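Long-range contacts in putative NADPH:quinone reductase (Bacillus thuringiensis, PDB 3GMS), which is of unproven function but probably reduces quinones with NADPH, as a member of the zinc-binding dehydrogenase (medium-chain dehydrogenase/reductase) family: residues A199-T204 / N227-S232; D219-P224 / L244-Q249; G237-I242 / V261-F266. All coordinates share one frame; numbering follows the deposited sequence.

Contact 1 of 3, residues A199-T204 / N227-S232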
loop_
_atom_site.group_PDB
_atom_site.type_symbol
_atom_site.label_atom_id
_atom_site.label_comp_id
_atom_site.label_asym_id
_atom_site.label_seq_id
_atom_site.Cartn_x
_atom_site.Cartn_y
_atom_site.Cartn_z
ATOM N N ALA A 199 -17.902 -6.194 19.625
ATOM C CA ALA A 199 -17.254 -5.707 20.848
ATOM C C ALA A 199 -17.012 -4.185 20.797
ATOM O O ALA A 199 -16.749 -3.653 19.716
ATOM C CB ALA A 199 -15.945 -6.444 21.070
ATOM N N PRO A 200 -17.113 -3.484 21.952
ATOM C CA PRO A 200 -16.881 -2.025 21.948
ATOM C C PRO A 200 -15.392 -1.691 21.851
ATOM O O PRO A 200 -14.584 -2.266 22.570
ATOM C CB PRO A 200 -17.454 -1.554 23.298
ATOM C CG PRO A 200 -17.517 -2.766 24.168
ATOM C CD PRO A 200 -17.585 -3.985 23.265
ATOM N N LEU A 201 -15.015 -0.769 20.965
ATOM C CA LEU A 201 -13.580 -0.515 20.772
ATOM C C LEU A 201 -12.884 0.022 22.026
ATOM O O LEU A 201 -11.965 -0.621 22.540
ATOM C CB LEU A 201 -13.309 0.393 19.544
ATOM C CG LEU A 201 -11.867 0.893 19.349
ATOM C CD1 LEU A 201 -10.846 -0.250 19.290
ATOM C CD2 LEU A 201 -11.804 1.750 18.064
ATOM N N TYR A 202 -13.302 1.195 22.495
ATOM C CA TYR A 202 -12.629 1.838 23.648
ATOM C C TYR A 202 -12.538 0.927 24.884
ATOM O O TYR A 202 -11.463 0.692 25.433
ATOM C CB TYR A 202 -13.325 3.166 24.001
ATOM C CG TYR A 202 -12.722 3.848 25.217
ATOM C CD1 TYR A 202 -11.533 4.586 25.115
ATOM C CD2 TYR A 202 -13.319 3.736 26.481
ATOM C CE1 TYR A 202 -10.968 5.203 26.220
ATOM C CE2 TYR A 202 -12.758 4.345 27.588
ATOM C CZ TYR A 202 -11.578 5.076 27.464
ATOM O OH TYR A 202 -11.003 5.684 28.564
ATOM N N GLU A 203 -13.674 0.376 25.300
ATOM C CA GLU A 203 -13.661 -0.443 26.523
ATOM C C GLU A 203 -12.766 -1.690 26.424
ATOM O O GLU A 203 -12.119 -2.070 27.399
ATOM C CB GLU A 203 -15.101 -0.795 26.942
ATOM C CG GLU A 203 -15.855 0.390 27.625
ATOM C CD GLU A 203 -15.252 0.849 28.989
ATOM O OE1 GLU A 203 -15.224 2.084 29.250
ATOM O OE2 GLU A 203 -14.812 -0.010 29.810
ATOM N N THR A 204 -12.708 -2.316 25.236
ATOM C CA THR A 204 -11.896 -3.527 25.088
ATOM C C THR A 204 -10.427 -3.192 25.138
ATOM O O THR A 204 -9.645 -3.911 25.760
ATOM C CB THR A 204 -12.236 -4.347 23.809
ATOM O OG1 THR A 204 -13.658 -4.580 23.743
ATOM C CG2 THR A 204 -11.516 -5.660 23.829
ATOM N N ASN A 227 -11.720 8.715 15.719
ATOM C CA ASN A 227 -11.743 9.470 16.987
ATOM C C ASN A 227 -11.723 8.505 18.152
ATOM O O ASN A 227 -10.964 8.676 19.100
ATOM C CB ASN A 227 -12.998 10.354 17.079
ATOM C CG ASN A 227 -12.943 11.533 16.141
ATOM O OD1 ASN A 227 -11.855 12.026 15.817
ATOM N ND2 ASN A 227 -14.097 11.989 15.687
ATOM N N GLU A 228 -12.534 7.455 18.048
ATOM C CA GLU A 228 -12.525 6.452 19.101
ATOM C C GLU A 228 -11.173 5.736 19.176
ATOM O O GLU A 228 -10.685 5.451 20.262
ATOM C CB GLU A 228 -13.679 5.465 18.943
ATOM C CG GLU A 228 -13.693 4.436 20.085
ATOM C CD GLU A 228 -15.029 3.771 20.249
ATOM O OE1 GLU A 228 -15.129 2.869 21.104
ATOM O OE2 GLU A 228 -15.970 4.151 19.512
ATOM N N LEU A 229 -10.518 5.504 18.026
ATOM C CA LEU A 229 -9.190 4.892 18.051
ATOM C C LEU A 229 -8.140 5.773 18.759
ATOM O O LEU A 229 -7.293 5.273 19.521
ATOM C CB LEU A 229 -8.712 4.535 16.634
ATOM C CG LEU A 229 -7.626 3.446 16.515
ATOM C CD1 LEU A 229 -8.201 2.018 16.787
ATOM C CD2 LEU A 229 -7.001 3.508 15.105
ATOM N N ALA A 230 -8.182 7.077 18.491
ATOM C CA ALA A 230 -7.255 8.026 19.121
ATOM C C ALA A 230 -7.503 8.060 20.634
ATOM O O ALA A 230 -6.590 8.063 21.425
ATOM C CB ALA A 230 -7.455 9.418 18.538
ATOM N N PHE A 231 -8.767 8.082 21.010
ATOM C CA PHE A 231 -9.085 8.094 22.443
ATOM C C PHE A 231 -8.729 6.819 23.190
ATOM O O PHE A 231 -8.755 6.792 24.442
ATOM C CB PHE A 231 -10.552 8.456 22.631
ATOM C CG PHE A 231 -10.799 9.942 22.660
ATOM C CD1 PHE A 231 -10.818 10.679 21.477
ATOM C CD2 PHE A 231 -11.019 10.604 23.877
ATOM C CE1 PHE A 231 -11.062 12.070 21.482
ATOM C CE2 PHE A 231 -11.257 11.996 23.910
ATOM C CZ PHE A 231 -11.272 12.736 22.710
ATOM N N SER A 232 -8.397 5.747 22.471
ATOM C CA SER A 232 -7.952 4.524 23.135
ATOM C C SER A 232 -6.453 4.508 23.389
ATOM O O SER A 232 -5.892 3.515 23.847
ATOM C CB SER A 232 -8.393 3.273 22.362
ATOM O OG SER A 232 -9.781 3.300 22.093
#
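E228 reaches from helix 223-231 to the first turn of helix 201-208 and takes the backbone N-H of Y202 in the one hydrogen bond between the two segments. The donor is Y202 N, 2.8 Å from E228 OE1, with an N-H...O angle of 162°, and the carboxylate uses the anti lone pair of OE1, the one turned away from OE2. CG of E228 stands anti to its own backbone N (chi1 -178°) and the chain beyond is extended, which gives it the length to span the interval. Amide N-H groups in a first helical turn have no carbonyl of their own helix to bind, and a carboxylate at such an N-terminus probably gains from the helix dipole as well. P200 fills the N-cap position here, and its carbonyl O receives T204 OG1 at 2.8 Å.

Both helices flank the parallel sheet of the Rossmann-type nucleotide-binding domain, and the apolar part of the contact lies against that sheet. L201 CD2 meets L229 CD1 at 3.8 Å, with V175 of strand 171-176 touching both leucines. L201 and E228 run past each other in opposite directions, with E228 CG 3.9 Å from L201 CD2.

Beside F231 and S232, the Y202 ring turns its edge to the main chain: CE1 lies 3.3 Å from F231 O, near the ring plane. S232 OG is 3.6 Å from Y202 CA, yet its hydrogen bond goes back to E228 O at 3.0 Å.

Contact 2 of 3, residues D219-P224 / L244-Q249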
loop_
_atom_site.group_PDB
_atom_site.type_symbol
_atom_site.label_atom_id
_atom_site.label_comp_id
_atom_site.label_asym_id
_atom_site.label_seq_id
_atom_site.Cartn_x
_atom_site.Cartn_y
_atom_site.Cartn_z
ATOM N N ASP A 219 -4.869 4.745 11.930
ATOM C CA ASP A 219 -6.239 4.904 11.434
ATOM C C ASP A 219 -6.288 4.972 9.898
ATOM O O ASP A 219 -5.601 5.805 9.279
ATOM C CB ASP A 219 -6.827 6.156 12.072
ATOM C CG ASP A 219 -8.219 6.526 11.543
ATOM O OD1 ASP A 219 -9.050 5.643 11.264
ATOM O OD2 ASP A 219 -8.487 7.742 11.460
ATOM N N SER A 220 -7.097 4.085 9.326
ATOM C CA SER A 220 -7.374 4.039 7.891
ATOM C C SER A 220 -8.765 4.578 7.562
ATOM O O SER A 220 -9.091 4.767 6.395
ATOM C CB SER A 220 -7.281 2.588 7.376
ATOM O OG SER A 220 -5.956 2.126 7.489
ATOM N N ILE A 221 -9.582 4.824 8.590
ATOM C CA ILE A 221 -11.011 5.089 8.387
ATOM C C ILE A 221 -11.424 6.532 8.594
ATOM O O ILE A 221 -12.178 7.085 7.788
ATOM C CB ILE A 221 -11.875 4.205 9.357
ATOM C CG1 ILE A 221 -11.542 2.714 9.167
ATOM C CG2 ILE A 221 -13.388 4.459 9.138
ATOM C CD1 ILE A 221 -12.318 1.766 10.148
ATOM N N GLY A 222 -10.945 7.143 9.674
ATOM C CA GLY A 222 -11.368 8.511 10.010
ATOM C C GLY A 222 -12.732 8.582 10.696
ATOM O O GLY A 222 -13.260 7.557 11.159
ATOM N N GLY A 223 -13.298 9.796 10.748
ATOM C CA GLY A 223 -14.608 10.046 11.377
ATOM C C GLY A 223 -14.681 9.550 12.819
ATOM O O GLY A 223 -13.669 9.539 13.526
ATOM N N PRO A 224 -15.882 9.122 13.254
ATOM C CA PRO A 224 -16.106 8.569 14.598
ATOM C C PRO A 224 -15.212 7.380 14.964
ATOM O O PRO A 224 -14.736 7.295 16.106
ATOM C CB PRO A 224 -17.577 8.124 14.543
ATOM C CG PRO A 224 -18.202 9.050 13.575
ATOM C CD PRO A 224 -17.151 9.266 12.510
ATOM N N LEU A 244 -8.506 7.373 4.655
ATOM C CA LEU A 244 -9.751 8.066 5.010
ATOM C C LEU A 244 -10.975 7.375 4.412
ATOM O O LEU A 244 -11.779 7.983 3.684
ATOM C CB LEU A 244 -9.665 9.547 4.582
ATOM C CG LEU A 244 -10.624 10.515 5.301
ATOM C CD1 LEU A 244 -10.175 10.691 6.722
ATOM C CD2 LEU A 244 -10.775 11.876 4.557
ATOM N N LEU A 245 -11.145 6.101 4.734
ATOM C CA LEU A 245 -12.202 5.300 4.106
ATOM C C LEU A 245 -13.590 5.887 4.307
ATOM O O LEU A 245 -14.456 5.718 3.465
ATOM C CB LEU A 245 -12.196 3.861 4.624
ATOM C CG LEU A 245 -11.030 2.965 4.191
ATOM C CD1 LEU A 245 -11.142 1.607 4.868
ATOM C CD2 LEU A 245 -10.981 2.828 2.656
ATOM N N SER A 246 -13.799 6.555 5.437
ATOM C CA SER A 246 -15.117 7.106 5.761
ATOM C C SER A 246 -15.383 8.405 5.007
ATOM O O SER A 246 -16.523 8.847 4.915
ATOM C CB SER A 246 -15.230 7.364 7.262
ATOM O OG SER A 246 -14.411 8.457 7.640
ATOM N N GLY A 247 -14.324 9.040 4.504
ATOM C CA GLY A 247 -14.430 10.344 3.870
ATOM C C GLY A 247 -14.510 11.524 4.821
ATOM O O GLY A 247 -14.685 12.649 4.370
ATOM N N ILE A 248 -14.369 11.277 6.127
ATOM C CA ILE A 248 -14.591 12.274 7.185
ATOM C C ILE A 248 -13.337 12.436 8.045
ATOM O O ILE A 248 -12.822 11.458 8.612
ATOM C CB ILE A 248 -15.775 11.855 8.128
ATOM C CG1 ILE A 248 -17.108 11.833 7.368
ATOM C CG2 ILE A 248 -15.884 12.771 9.370
ATOM C CD1 ILE A 248 -18.162 11.033 8.078
ATOM N N GLN A 249 -12.844 13.669 8.132
ATOM C CA GLN A 249 -11.681 13.988 8.960
ATOM C C GLN A 249 -11.948 13.627 10.413
ATOM O O GLN A 249 -13.069 13.814 10.901
ATOM C CB GLN A 249 -11.404 15.498 8.910
ATOM C CG GLN A 249 -10.329 16.013 7.899
ATOM C CD GLN A 249 -9.412 14.925 7.376
ATOM O OE1 GLN A 249 -9.584 14.479 6.246
ATOM N NE2 GLN A 249 -8.445 14.485 8.186
#
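I221 O is gripped twice by one residue, S246: the hydroxyl OG donates to it at 2.6 Å and the backbone S246 N at 2.9 Å. The amide approaches in the carbonyl plane on a lone pair, while the hydroxyl is tilted 29° from that plane. With chi1 at 70°, S246 OG sits between its own backbone N and carbonyl carbon, a place from which it can also accept I248 N in an ST turn. One residue earlier in each segment, L245 N donates to S220 O at 3.0 Å, again on an in-plane lone pair. L245 CG packs 3.4 Å from that same oxygen.

At the other end G223 N gives a more bent bond to I248 O, 2.7 Å long, from above the carbonyl plane. G222, without a side chain, lets I248 O and L244 CD1 come close to its CA, and the positive phi of both glycines suits them. I248 CG2 packs 3.6 Å from G223 CA.

D219 folds the start of 219-224 in an Asx turn: its OD1 receives I221 N, from above the carboxylate plane, and G222 N, on the syn side, and is also bound by N151. Both loops follow neighbouring strands at the sheet's C-terminal edge, where Rossmann-type domains of this family typically bind the dinucleotide. Three of the four inter-segment bonds join main chains, so the pairing depends little on apolar side chains.

Contact 3 of 3, residues G237-I242 / V261-F266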
loop_
_atom_site.group_PDB
_atom_site.type_symbol
_atom_site.label_atom_id
_atom_site.label_comp_id
_atom_site.label_asym_id
_atom_site.label_seq_id
_atom_site.Cartn_x
_atom_site.Cartn_y
_atom_site.Cartn_z
ATOM N N GLY A 237 0.494 9.301 23.649
ATOM C CA GLY A 237 0.591 8.213 22.673
ATOM C C GLY A 237 0.575 8.857 21.299
ATOM O O GLY A 237 0.270 10.052 21.174
ATOM N N HIS A 238 0.825 8.059 20.266
ATOM C CA HIS A 238 1.019 8.612 18.934
ATOM C C HIS A 238 -0.066 8.057 18.007
ATOM O O HIS A 238 -0.151 6.826 17.802
ATOM C CB HIS A 238 2.418 8.254 18.451
ATOM C CG HIS A 238 2.909 9.109 17.306
ATOM N ND1 HIS A 238 4.210 9.069 16.843
ATOM C CD2 HIS A 238 2.263 10.014 16.526
ATOM C CE1 HIS A 238 4.348 9.922 15.839
ATOM N NE2 HIS A 238 3.178 10.506 15.626
ATOM N N PHE A 239 -0.865 8.967 17.442
ATOM C CA PHE A 239 -1.970 8.627 16.536
ATOM C C PHE A 239 -1.522 8.999 15.125
ATOM O O PHE A 239 -1.031 10.125 14.892
ATOM C CB PHE A 239 -3.201 9.421 16.904
ATOM C CG PHE A 239 -4.384 9.210 15.993
ATOM C CD1 PHE A 239 -5.156 8.055 16.091
ATOM C CD2 PHE A 239 -4.754 10.183 15.070
ATOM C CE1 PHE A 239 -6.276 7.878 15.286
ATOM C CE2 PHE A 239 -5.883 10.027 14.257
ATOM C CZ PHE A 239 -6.642 8.846 14.349
ATOM N N LEU A 240 -1.641 8.045 14.215
ATOM C CA LEU A 240 -1.211 8.280 12.825
ATOM C C LEU A 240 -2.327 7.911 11.838
ATOM O O LEU A 240 -2.895 6.820 11.937
ATOM C CB LEU A 240 0.055 7.474 12.557
ATOM C CG LEU A 240 0.795 7.670 11.232
ATOM C CD1 LEU A 240 1.480 9.065 11.226
ATOM C CD2 LEU A 240 1.824 6.566 11.087
ATOM N N THR A 241 -2.674 8.786 10.893
ATOM C CA THR A 241 -3.659 8.367 9.908
ATOM C C THR A 241 -2.935 7.951 8.628
ATOM O O THR A 241 -1.896 8.548 8.261
ATOM C CB THR A 241 -4.738 9.405 9.590
ATOM O OG1 THR A 241 -4.138 10.541 8.974
ATOM C CG2 THR A 241 -5.448 9.866 10.836
ATOM N N ILE A 242 -3.447 6.905 7.984
ATOM C CA ILE A 242 -2.862 6.473 6.687
ATOM C C ILE A 242 -3.888 6.433 5.570
ATOM O O ILE A 242 -3.532 6.227 4.387
ATOM C CB ILE A 242 -2.145 5.101 6.774
ATOM C CG1 ILE A 242 -3.079 3.989 7.262
ATOM C CG2 ILE A 242 -0.825 5.204 7.554
ATOM C CD1 ILE A 242 -2.490 2.555 7.043
ATOM N N VAL A 261 -3.109 13.272 22.950
ATOM C CA VAL A 261 -2.241 12.426 22.117
ATOM C C VAL A 261 -1.603 13.249 21.020
ATOM O O VAL A 261 -2.149 14.294 20.655
ATOM C CB VAL A 261 -2.977 11.200 21.497
ATOM C CG1 VAL A 261 -3.738 10.396 22.563
ATOM C CG2 VAL A 261 -3.875 11.586 20.409
ATOM N N HIS A 262 -0.446 12.801 20.542
ATOM C CA HIS A 262 0.228 13.403 19.363
ATOM C C HIS A 262 -0.390 12.811 18.112
ATOM O O HIS A 262 -0.534 11.603 18.036
ATOM C CB HIS A 262 1.717 13.077 19.352
ATOM C CG HIS A 262 2.419 13.421 20.624
ATOM N ND1 HIS A 262 3.123 12.491 21.360
ATOM C CD2 HIS A 262 2.509 14.590 21.308
ATOM C CE1 HIS A 262 3.639 13.075 22.430
ATOM N NE2 HIS A 262 3.272 14.346 22.428
ATOM N N ALA A 263 -0.770 13.644 17.144
ATOM C CA ALA A 263 -1.407 13.147 15.921
ATOM C C ALA A 263 -0.710 13.634 14.647
ATOM O O ALA A 263 -0.293 14.786 14.577
ATOM C CB ALA A 263 -2.877 13.508 15.899
ATOM N N ASN A 264 -0.541 12.726 13.689
ATOM C CA ASN A 264 0.089 13.026 12.394
ATOM C C ASN A 264 -0.606 12.289 11.283
ATOM O O ASN A 264 -1.399 11.346 11.515
ATOM C CB ASN A 264 1.560 12.609 12.373
ATOM C CG ASN A 264 2.412 13.469 13.261
ATOM O OD1 ASN A 264 2.751 13.080 14.382
ATOM N ND2 ASN A 264 2.725 14.670 12.795
ATOM N N ILE A 265 -0.286 12.709 10.056
ATOM C CA ILE A 265 -0.803 12.086 8.851
ATOM C C ILE A 265 0.399 11.515 8.096
ATOM O O ILE A 265 1.382 12.236 7.876
ATOM C CB ILE A 265 -1.509 13.119 7.917
ATOM C CG1 ILE A 265 -2.698 13.782 8.596
ATOM C CG2 ILE A 265 -2.034 12.432 6.664
ATOM C CD1 ILE A 265 -2.421 15.113 9.222
ATOM N N PHE A 266 0.333 10.247 7.703
ATOM C CA PHE A 266 1.437 9.645 6.949
ATOM C C PHE A 266 1.095 9.545 5.469
ATOM O O PHE A 266 0.002 9.086 5.099
ATOM C CB PHE A 266 1.786 8.248 7.471
ATOM C CG PHE A 266 2.900 7.598 6.722
ATOM C CD1 PHE A 266 4.234 7.863 7.080
ATOM C CD2 PHE A 266 2.624 6.712 5.663
ATOM C CE1 PHE A 266 5.274 7.276 6.360
ATOM C CE2 PHE A 266 3.635 6.137 4.930
ATOM C CZ PHE A 266 4.978 6.396 5.283
HETATM O O HOH W 1 -0.724 6.806 3.956
#
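N264 and F266, with G237, have the most surface buried here, and all three work through the pairing of two parallel strands. N264 is bonded to the neighbouring strand through both its backbone N-H and its carbonyl: N264 N donates to F239 O at 2.9 Å, and N264 O accepts T241 N. On the face that also carries H238 and L240, its side chain meets H238, whose NE2 donates to N264 OD1 at 2.9 Å. Ring and amide planes stand 70° apart, and the donor is tilted 19° from the amide carbonyl plane. CG of H238 is anti to its backbone N (chi1 -162°), and the ring presents its edge to N264 OD1. L240 CD1 lies 3.7 Å from N264 CB on this face.

F266 follows the last strand residue. Its N-H bonds T241 O at 2.9 Å, and CB rests 3.9 Å from L240 CD1 and 4.0 Å from I242 CG2, while L240 and the phenylalanine also meet T135 and T139 of helix 127-139. A water donates to both I242 O and F266 O, bridging the strands where direct pairing ends.

At the opposite end G237 O accepts H262 N, and V261 CB lies 3.5 Å from the same G237 O. The other face carries F239, whose ring edge meets A263 CB at 3.9 Å, and T241, side by side with I265; W252 of helix 252-257 touches A263, T241 and I265. That helix connects the two strands, closing the beta-alpha-beta unit that ends the six-stranded parallel sheet of a Rossmann-type domain.

All three contacts are partly buried parts of one Rossmann-type domain. Contact 3 joins two strands by regular main-chain bonds and buries the most surface; its inner strand is largely buried, its outer one edges the sheet. Contact 2 lies at the strands' C-terminal ends, where a largely exposed loop, 244-249, meets the mostly buried start of 219-224 through irregular backbone bonds, glycines and a serine. Contact 1 pairs two helices flanking the sheet, with a buried leucine pair beside a glutamate bound to a helix start. Helix 223-231 serves contacts 1 and 2. D219 of contact 2 bonds through its backbone to L240 and I242 of contact 3, and A230 of contact 1 packs on F239.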